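Local structure of putative uncharacterized protein (Chlamydia trachomatis, 3K29) at residues D16-D19 and R20-V24; K106-E109 and R110-E114. The protein is a YscO-like coiled-coil protein that probably serves as a chaperone or accessory component of the chlamydial type III secretion apparatus. All coordinates share one frame; numbering follows the deposited sequence.

Interactions 1 and 2 are two short pieces of helix taken from the two partners of one long antiparallel hairpin, helix 8-66 and helix 70-160. Their centres lie 13 Å apart, and the two meet directly where V24 CG1 packs on A111 CB at 4.0 Å. Interaction 1 is a surface contact without a buried residue, whereas interaction 2 is partly buried, with L108 and A111 turned into the seam between the helices. The backbone bonding is the same in both; the arginine at the fifth position differs. R20 reaches an arginine one turn back through water, while R110 finds a glutamate and pairs with it directly.

Interaction 1. Residues D16-D19 and R20-V24; sequences DRVD and RAEKV
D16, R17, V18 and D19 each offer a backbone carbonyl to the amide four residues on, the i to i+4 pattern of the α-helix, here in the stretch where helix 8-66 enters its predicted coiled coil. The bond from R20 N to D16 O measures 2.9 Å; the one from A21 N to R17 O is the most bent, at 145°. R17 and R20 bring two like-charged groups together, R17 NE lying 4.3 Å from R20 NH2. A water accepts from both and probably eases the approach, 3.0 Å from R17 NE and 2.7 Å from R20 NH2, and it sits in the plane of the R17 guanidinium at its edge. Both chains bend at chi3, which swings their ends toward the shared water, with the guanidinium planes 40° apart. R17 also reaches helix 70-160, where NH1 comes near the like-charged R118 and has a long, weak ion pair with E121. V18 touches R118 and R119, A21 rests on L115, and the E22 carboxylate forms a salt bridge with R119. That outside partner probably offsets the closeness of E22 OE1 to D19 OD1, 4.2 Å apart. Beside this pair, the V18 methyl CG1 meets the other E22 oxygen, OE2, at 4.0 Å.

Interaction 2. Residues K106-E109 and R110-E114; sequences KELE and RAEVE
E107 and R110, one turn apart on helix 70-160, form the salt bridge of this contact in the antiparallel helical hairpin. R110 NH1 donates to E107 OE1 over 2.8 Å with a bent N-H...O angle of 140°. The oxygen uses its anti lone pair and lies 24° out of the guanidinium plane, and the two flat groups are not coplanar. A bend at chi2 (-63°) turns the E107 carboxylate across the path of the arginine, whose chain runs extended from CG to NE. Nonpolar contact supports the pair: CB of K106 lies over one face of the R110 guanidinium, 3.7 Å from NH1, and K106 CD comes within 3.8 Å of NH2. On the side turned to helix 8-66, L108 CD1 meets E112 CG at 3.9 Å. Backbone bonds run through the whole stretch, R110 N to K106 O at 2.9 Å and V113 N to E109 O at 3.1 Å. The chemistry thus divides by face: L108, on R29 and L32, and A111, on K28, meet the partner helix through apolar surface, though E112 lies there too, with a long, weak ion pair to R29, while E107 probably offsets the charge of R110, whose guanidinium lies near the like-charged K106.

Interaction 1. Residues D16-D19 and R20-V24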
ATOM      1  N   ASP A  16       5.230  -8.954  14.149  1.00 23.01           N
ATOM      2  CA  ASP A  16       5.740  -9.460  12.879  1.00 23.60           C
ATOM      3  C   ASP A  16       4.807  -9.204  11.694  1.00 23.65           C
ATOM      4  O   ASP A  16       5.284  -8.902  10.599  1.00 22.83           O
ATOM      5  CB  ASP A  16       6.076 -10.945  12.971  1.00 23.33           C
ATOM      6  CG  ASP A  16       7.344 -11.206  13.790  1.00 27.16           C
ATOM      7  OD1 ASP A  16       8.071 -10.229  14.135  1.00 28.72           O
ATOM      8  OD2 ASP A  16       7.623 -12.393  14.078  1.00 29.73           O
ATOM      9  N   ARG A  17       3.497  -9.313  11.934  1.00 23.46           N
ATOM     10  CA  ARG A  17       2.491  -9.157  10.898  1.00 23.84           C
ATOM     11  C   ARG A  17       2.388  -7.731  10.415  1.00 24.28           C
ATOM     12  O   ARG A  17       2.116  -7.512   9.221  1.00 24.68           O
ATOM     13  CB  ARG A  17       1.123  -9.643  11.375  1.00 23.31           C
ATOM     14  CG  ARG A  17       1.069 -11.115  11.625  1.00 23.85           C
ATOM     15  CD  ARG A  17      -0.375 -11.591  11.641  1.00 25.75           C
ATOM     16  NE  ARG A  17      -0.894 -11.733  10.284  1.00 28.96           N
ATOM     17  CZ  ARG A  17      -2.184 -11.633   9.969  1.00 30.34           C
ATOM     18  NH1 ARG A  17      -3.083 -11.382  10.910  1.00 28.99           N
ATOM     19  NH2 ARG A  17      -2.584 -11.787   8.720  1.00 28.48           N
ATOM     20  N   VAL A  18       2.544  -6.783  11.346  1.00 23.68           N
ATOM     21  CA  VAL A  18       2.736  -5.367  11.022  1.00 23.86           C
ATOM     22  C   VAL A  18       4.019  -5.122  10.185  1.00 24.67           C
ATOM     23  O   VAL A  18       3.950  -4.475   9.127  1.00 24.37           O
ATOM     24  CB  VAL A  18       2.653  -4.473  12.275  1.00 23.98           C
ATOM     25  CG1 VAL A  18       3.081  -3.030  11.966  1.00 23.72           C
ATOM     26  CG2 VAL A  18       1.234  -4.524  12.840  1.00 23.22           C
ATOM     27  N   ASP A  19       5.159  -5.663  10.623  1.00 25.31           N
ATOM     28  CA  ASP A  19       6.392  -5.592   9.814  1.00 26.85           C
ATOM     29  C   ASP A  19       6.124  -6.055   8.394  1.00 26.30           C
ATOM     30  O   ASP A  19       6.447  -5.333   7.447  1.00 26.93           O
ATOM     31  CB  ASP A  19       7.544  -6.410  10.415  1.00 26.83           C
ATOM     32  CG  ASP A  19       8.089  -5.797  11.684  1.00 29.75           C
ATOM     33  OD1 ASP A  19       7.491  -4.794  12.132  1.00 33.22           O
ATOM     34  OD2 ASP A  19       9.092  -6.313  12.252  1.00 33.44           O
ATOM     35  N   ARG A  20       5.531  -7.241   8.255  1.00 25.97           N
ATOM     36  CA  ARG A  20       5.260  -7.835   6.937  1.00 27.21           C
ATOM     37  C   ARG A  20       4.351  -6.972   6.067  1.00 26.79           C
ATOM     38  O   ARG A  20       4.598  -6.845   4.873  1.00 27.11           O
ATOM     39  CB  ARG A  20       4.732  -9.283   7.029  1.00 27.47           C
ATOM     40  CG  ARG A  20       5.747 -10.235   7.678  1.00 30.50           C
ATOM     41  CD  ARG A  20       5.555 -11.695   7.328  1.00 33.14           C
ATOM     42  NE  ARG A  20       4.311 -12.216   7.855  1.00 36.48           N
ATOM     43  CZ  ARG A  20       4.175 -12.843   9.022  1.00 35.65           C
ATOM     44  NH1 ARG A  20       5.220 -13.056   9.812  1.00 35.51           N
ATOM     45  NH2 ARG A  20       2.980 -13.273   9.378  1.00 36.37           N
ATOM     46  N   ALA A  21       3.324  -6.380   6.681  1.00 25.85           N
ATOM     47  CA  ALA A  21       2.349  -5.561   5.966  1.00 25.14           C
ATOM     48  C   ALA A  21       2.933  -4.222   5.515  1.00 24.78           C
ATOM     49  O   ALA A  21       2.547  -3.696   4.475  1.00 23.86           O
ATOM     50  CB  ALA A  21       1.100  -5.319   6.844  1.00 25.15           C
ATOM     51  N   GLU A  22       3.838  -3.659   6.316  1.00 23.37           N
ATOM     52  CA  GLU A  22       4.580  -2.464   5.930  1.00 23.07           C
ATOM     53  C   GLU A  22       5.427  -2.730   4.685  1.00 22.23           C
ATOM     54  O   GLU A  22       5.465  -1.922   3.754  1.00 22.54           O
ATOM     55  CB  GLU A  22       5.486  -2.008   7.091  1.00 23.42           C
ATOM     56  CG  GLU A  22       4.763  -1.199   8.151  1.00 23.97           C
ATOM     57  CD  GLU A  22       5.612  -0.925   9.381  1.00 27.17           C
ATOM     58  OE1 GLU A  22       6.671  -1.572   9.539  1.00 28.17           O
ATOM     59  OE2 GLU A  22       5.206  -0.076  10.206  1.00 27.13           O
ATOM     60  N   LYS A  23       6.130  -3.849   4.704  1.00 21.77           N
ATOM     61  CA  LYS A  23       6.925  -4.283   3.592  1.00 22.75           C
ATOM     62  C   LYS A  23       6.022  -4.529   2.377  1.00 22.67           C
ATOM     63  O   LYS A  23       6.392  -4.188   1.248  1.00 22.65           O
ATOM     64  CB  LYS A  23       7.700  -5.549   3.969  1.00 22.67           C
ATOM     65  CG  LYS A  23       8.405  -6.230   2.807  1.00 25.74           C
ATOM     66  CD  LYS A  23       9.314  -7.370   3.278  1.00 29.30           C
ATOM     67  CE  LYS A  23      10.572  -7.516   2.388  1.00 31.64           C
ATOM     68  NZ  LYS A  23      11.575  -8.515   2.962  1.00 32.85           N
ATOM     69  N   VAL A  24       4.842  -5.105   2.595  1.00 22.59           N
ATOM     70  CA  VAL A  24       3.923  -5.326   1.471  1.00 22.67           C
ATOM     71  C   VAL A  24       3.432  -3.995   0.841  1.00 22.92           C
ATOM     72  O   VAL A  24       3.441  -3.891  -0.386  1.00 24.33           O
ATOM     73  CB  VAL A  24       2.792  -6.327   1.801  1.00 23.07           C
ATOM     74  CG1 VAL A  24       1.652  -6.254   0.750  1.00 21.72           C
ATOM     75  CG2 VAL A  24       3.380  -7.794   1.937  1.00 22.39           C
TER
HETATM   76  O   HOH W   1       0.976 -12.052   8.023  1.00 26.29           O

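Interaction 2. Residues K106-E109 and R110-E114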
ATOM      1  N   LYS A 106      -5.327  -0.032  -7.051  1.00 26.95           N
ATOM      2  CA  LYS A 106      -6.199  -0.754  -6.135  1.00 26.88           C
ATOM      3  C   LYS A 106      -5.463  -1.738  -5.209  1.00 26.17           C
ATOM      4  O   LYS A 106      -5.751  -1.816  -4.020  1.00 24.61           O
ATOM      5  CB  LYS A 106      -7.261  -1.485  -6.926  1.00 26.92           C
ATOM      6  CG  LYS A 106      -8.269  -0.585  -7.603  1.00 27.82           C
ATOM      7  CD  LYS A 106      -9.378  -1.461  -8.158  1.00 30.58           C
ATOM      8  CE  LYS A 106     -10.418  -0.653  -8.857  1.00 33.07           C
ATOM      9  NZ  LYS A 106     -11.731  -1.368  -8.738  1.00 34.97           N
ATOM     10  N   GLU A 107      -4.513  -2.492  -5.763  1.00 26.39           N
ATOM     11  CA  GLU A 107      -3.634  -3.336  -4.929  1.00 26.66           C
ATOM     12  C   GLU A 107      -2.903  -2.585  -3.819  1.00 26.40           C
ATOM     13  O   GLU A 107      -2.837  -3.075  -2.702  1.00 26.18           O
ATOM     14  CB  GLU A 107      -2.653  -4.144  -5.783  1.00 27.76           C
ATOM     15  CG  GLU A 107      -3.266  -5.384  -6.327  1.00 26.97           C
ATOM     16  CD  GLU A 107      -3.674  -6.324  -5.218  1.00 31.93           C
ATOM     17  OE1 GLU A 107      -4.891  -6.462  -4.954  1.00 30.61           O
ATOM     18  OE2 GLU A 107      -2.766  -6.898  -4.583  1.00 35.17           O
ATOM     19  N   LEU A 108      -2.383  -1.397  -4.112  1.00 25.30           N
ATOM     20  CA  LEU A 108      -1.851  -0.522  -3.070  1.00 25.35           C
ATOM     21  C   LEU A 108      -2.870  -0.106  -2.004  1.00 25.16           C
ATOM     22  O   LEU A 108      -2.548  -0.163  -0.821  1.00 26.15           O
ATOM     23  CB  LEU A 108      -1.209   0.743  -3.660  1.00 24.34           C
ATOM     24  CG  LEU A 108      -0.625   1.781  -2.707  1.00 25.13           C
ATOM     25  CD1 LEU A 108       0.377   1.176  -1.704  1.00 25.17           C
ATOM     26  CD2 LEU A 108       0.067   2.880  -3.488  1.00 24.64           C
ATOM     27  N   GLU A 109      -4.060   0.327  -2.421  1.00 24.43           N
ATOM     28  CA  GLU A 109      -5.113   0.726  -1.489  0.60 23.99           C
ATOM     29  C   GLU A 109      -5.423  -0.455  -0.564  1.00 23.74           C
ATOM     30  O   GLU A 109      -5.566  -0.274   0.645  1.00 23.88           O
ATOM     31  CB  GLU A 109      -6.374   1.171  -2.252  0.60 24.11           C
ATOM     32  CG  GLU A 109      -6.163   2.355  -3.190  0.60 23.96           C
ATOM     33  CD  GLU A 109      -7.383   2.678  -4.074  0.60 25.90           C
ATOM     34  OE1 GLU A 109      -8.497   2.175  -3.829  0.60 26.58           O
ATOM     35  OE2 GLU A 109      -7.221   3.454  -5.023  0.60 25.80           O
ATOM     36  N   ARG A 110      -5.530  -1.652  -1.143  1.00 22.56           N
ATOM     37  CA  ARG A 110      -5.832  -2.862  -0.394  1.00 22.59           C
ATOM     38  C   ARG A 110      -4.727  -3.203   0.637  1.00 23.06           C
ATOM     39  O   ARG A 110      -5.023  -3.569   1.768  1.00 22.77           O
ATOM     40  CB  ARG A 110      -6.034  -4.025  -1.346  1.00 22.28           C
ATOM     41  CG  ARG A 110      -7.288  -3.910  -2.209  1.00 21.84           C
ATOM     42  CD  ARG A 110      -7.410  -5.115  -3.085  1.00 22.45           C
ATOM     43  NE  ARG A 110      -8.467  -4.944  -4.063  1.00 21.84           N
ATOM     44  CZ  ARG A 110      -8.271  -4.878  -5.377  1.00 24.84           C
ATOM     45  NH1 ARG A 110      -7.053  -5.004  -5.890  1.00 26.35           N
ATOM     46  NH2 ARG A 110      -9.306  -4.698  -6.192  1.00 23.46           N
ATOM     47  N   ALA A 111      -3.470  -3.031   0.250  1.00 23.49           N
ATOM     48  CA  ALA A 111      -2.347  -3.290   1.152  1.00 24.74           C
ATOM     49  C   ALA A 111      -2.329  -2.346   2.332  1.00 25.98           C
ATOM     50  O   ALA A 111      -1.989  -2.765   3.445  1.00 26.05           O
ATOM     51  CB  ALA A 111      -1.000  -3.247   0.405  1.00 24.11           C
ATOM     52  N   GLU A 112      -2.675  -1.074   2.103  1.00 26.96           N
ATOM     53  CA  GLU A 112      -2.745  -0.089   3.184  1.00 28.08           C
ATOM     54  C   GLU A 112      -3.908  -0.328   4.161  1.00 28.00           C
ATOM     55  O   GLU A 112      -3.732  -0.125   5.377  1.00 28.01           O
ATOM     56  CB  GLU A 112      -2.809   1.333   2.618  1.00 29.06           C
ATOM     57  CG  GLU A 112      -1.774   1.527   1.541  1.00 32.32           C
ATOM     58  CD  GLU A 112      -1.408   2.956   1.349  1.00 37.91           C
ATOM     59  OE1 GLU A 112      -0.295   3.327   1.800  1.00 39.64           O
ATOM     60  OE2 GLU A 112      -2.223   3.710   0.751  1.00 40.51           O
ATOM     61  N   VAL A 113      -5.076  -0.740   3.636  1.00 27.25           N
ATOM     62  CA  VAL A 113      -6.187  -1.232   4.460  1.00 26.15           C
ATOM     63  C   VAL A 113      -5.672  -2.403   5.318  1.00 26.24           C
ATOM     64  O   VAL A 113      -5.925  -2.460   6.523  1.00 24.28           O
ATOM     65  CB  VAL A 113      -7.432  -1.680   3.625  1.00 26.53           C
ATOM     66  CG1 VAL A 113      -8.516  -2.321   4.544  1.00 25.25           C
ATOM     67  CG2 VAL A 113      -8.047  -0.485   2.834  1.00 26.22           C
ATOM     68  N   GLU A 114      -4.929  -3.325   4.703  1.00 26.49           N
ATOM     69  CA  GLU A 114      -4.410  -4.487   5.444  1.00 27.45           C
ATOM     70  C   GLU A 114      -3.423  -4.110   6.557  1.00 27.08           C
ATOM     71  O   GLU A 114      -3.516  -4.656   7.662  1.00 27.77           O
ATOM     72  CB  GLU A 114      -3.831  -5.560   4.514  1.00 27.88           C
ATOM     73  CG  GLU A 114      -4.906  -6.219   3.681  1.00 30.33           C
ATOM     74  CD  GLU A 114      -6.107  -6.581   4.548  1.00 35.45           C
ATOM     75  OE1 GLU A 114      -5.944  -7.429   5.459  1.00 35.90           O
ATOM     76  OE2 GLU A 114      -7.198  -5.988   4.349  1.00 38.90           O
TER